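Local coordinates for sister chromatid cohesion protein (Chaetomium thermophilum, PDB 5T8V) that probably helps load the cohesin ring onto chromatin, this chain being the C-terminal, HEAT-repeat part of the loader, at residues A129-M134 with L204-E209. Residues are numbered along the deposited sequence; the frame is centred on the assembly and turned at random.
Sequences AARTSM and LSMMSE
Near the N-terminal end of this helical-repeat fragment, helices 120-136 and 190-213 run side by side in the same direction, and Arg131 and Met134 of the first meet Met206 and Met207 of the second. The axes of the short segments lie 9.6 Å apart at 17°, a nearly parallel spacing bridged by long, flexible side chains. Met206 points from its helix toward the other. With CG anti to its backbone N (chi1 -174°) and the chain bent beyond, its CG reaches CB of Met134 at 3.6 Å, while its CE comes to 3.8 Å from C of Met134. On the other flank the extended chain of Arg131 passes Met206 at about a right angle, CG to CG 3.9 Å. Arginine suits this edge because its methylenes pack on the methionine while NH1 reaches out to hydrogen-bond Gln63. Deeper in, Met134 sets its CG 3.9 Å from SD of Met207, and Ala151 and Ala155 of helix 149-172 lie against this methionine pair. Replacing Met206 by alanine would probably open a gap beside CB of Met134, stripped of the CG and CE packed on it, though the remaining CB would still meet Arg131. No hydrogen bond joins the two segments, so beyond a weak one from Arg131 NE to Lys202 O, just before the second, cohesion here rests on dispersion and the burial of apolar surface.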
loop_
_atom_site.group_PDB
_atom_site.type_symbol
_atom_site.label_atom_id
_atom_site.label_comp_id
_atom_site.label_asym_id
_atom_site.label_seq_id
_atom_site.Cartn_x
_atom_site.Cartn_y
_atom_site.Cartn_z
ATOM N N ALA A 129 -42.102 17.425 49.046
ATOM C CA ALA A 129 -42.828 18.685 49.146
ATOM C C ALA A 129 -42.527 19.573 47.945
ATOM O O ALA A 129 -43.440 20.128 47.319
ATOM C CB ALA A 129 -42.467 19.398 50.449
ATOM N N ALA A 130 -41.242 19.716 47.608
ATOM C CA ALA A 130 -40.864 20.462 46.413
ATOM C C ALA A 130 -41.528 19.875 45.178
ATOM O O ALA A 130 -42.095 20.606 44.356
ATOM C CB ALA A 130 -39.345 20.462 46.247
ATOM N N ARG A 131 -41.471 18.548 45.031
ATOM C CA ARG A 131 -42.116 17.916 43.882
ATOM C C ARG A 131 -43.590 18.300 43.803
ATOM O O ARG A 131 -44.099 18.649 42.729
ATOM C CB ARG A 131 -41.958 16.401 43.956
ATOM C CG ARG A 131 -42.532 15.681 42.748
ATOM C CD ARG A 131 -42.028 14.259 42.643
ATOM N NE ARG A 131 -42.214 13.732 41.293
ATOM C CZ ARG A 131 -43.257 13.012 40.889
ATOM N NH1 ARG A 131 -44.242 12.711 41.726
ATOM N NH2 ARG A 131 -43.314 12.587 39.634
ATOM N N THR A 132 -44.293 18.251 44.937
ATOM C CA THR A 132 -45.701 18.638 44.952
ATOM C C THR A 132 -45.879 20.083 44.498
ATOM O O THR A 132 -46.752 20.384 43.677
ATOM C CB THR A 132 -46.287 18.435 46.349
ATOM O OG1 THR A 132 -46.286 17.039 46.668
ATOM C CG2 THR A 132 -47.719 18.961 46.424
ATOM N N SER A 133 -45.065 20.997 45.034
ATOM C CA SER A 133 -45.170 22.398 44.634
ATOM C C SER A 133 -45.030 22.548 43.124
ATOM O O SER A 133 -45.862 23.193 42.467
ATOM C CB SER A 133 -44.108 23.228 45.355
ATOM O OG SER A 133 -44.322 23.222 46.755
ATOM N N MET A 134 -43.981 21.953 42.551
ATOM C CA MET A 134 -43.771 22.054 41.110
ATOM C C MET A 134 -44.976 21.522 40.344
ATOM O O MET A 134 -45.514 22.198 39.458
ATOM C CB MET A 134 -42.503 21.298 40.712
ATOM C CG MET A 134 -41.233 21.787 41.400
ATOM S SD MET A 134 -40.950 23.560 41.228
ATOM C CE MET A 134 -41.345 24.127 42.881
ATOM N N LEU A 204 -35.924 15.652 40.288
ATOM C CA LEU A 204 -35.202 16.121 39.108
ATOM C C LEU A 204 -36.076 16.035 37.860
ATOM O O LEU A 204 -36.214 17.010 37.108
ATOM C CB LEU A 204 -33.921 15.308 38.932
ATOM C CG LEU A 204 -32.869 15.479 40.032
ATOM C CD1 LEU A 204 -31.841 14.364 39.976
ATOM C CD2 LEU A 204 -32.184 16.825 39.907
ATOM N N SER A 205 -36.680 14.868 37.622
ATOM C CA SER A 205 -37.573 14.728 36.479
ATOM C C SER A 205 -38.722 15.723 36.562
ATOM O O SER A 205 -39.164 16.264 35.538
ATOM C CB SER A 205 -38.107 13.297 36.400
ATOM O OG SER A 205 -39.090 13.066 37.392
ATOM N N MET A 206 -39.213 15.991 37.775
ATOM C CA MET A 206 -40.286 16.967 37.923
ATOM C C MET A 206 -39.829 18.364 37.524
ATOM O O MET A 206 -40.636 19.158 37.031
ATOM C CB MET A 206 -40.806 16.977 39.359
ATOM C CG MET A 206 -42.027 17.870 39.555
ATOM S SD MET A 206 -43.418 17.382 38.511
ATOM C CE MET A 206 -43.877 18.961 37.810
ATOM N N MET A 207 -38.553 18.691 37.741
ATOM C CA MET A 207 -38.029 19.969 37.266
ATOM C C MET A 207 -37.952 19.991 35.746
ATOM O O MET A 207 -38.325 20.992 35.109
ATOM C CB MET A 207 -36.651 20.232 37.873
ATOM C CG MET A 207 -36.639 20.288 39.389
ATOM S SD MET A 207 -37.621 21.644 40.053
ATOM C CE MET A 207 -36.640 23.058 39.562
ATOM N N SER A 208 -37.462 18.899 35.148
ATOM C CA SER A 208 -37.481 18.787 33.692
ATOM C C SER A 208 -38.868 19.075 33.144
ATOM O O SER A 208 -39.017 19.796 32.151
ATOM C CB SER A 208 -37.024 17.394 33.257
ATOM O OG SER A 208 -35.635 17.222 33.468
ATOM N N GLU A 209 -39.901 18.524 33.783
ATOM C CA GLU A 209 -41.266 18.834 33.371
ATOM C C GLU A 209 -41.593 20.303 33.612
ATOM O O GLU A 209 -42.211 20.954 32.762
ATOM C CB GLU A 209 -42.252 17.935 34.116
ATOM C CG GLU A 209 -43.711 18.188 33.779
ATOM C CD GLU A 209 -44.648 17.271 34.538
ATOM O OE1 GLU A 209 -44.176 16.238 35.061
ATOM O OE2 GLU A 209 -45.854 17.590 34.618
#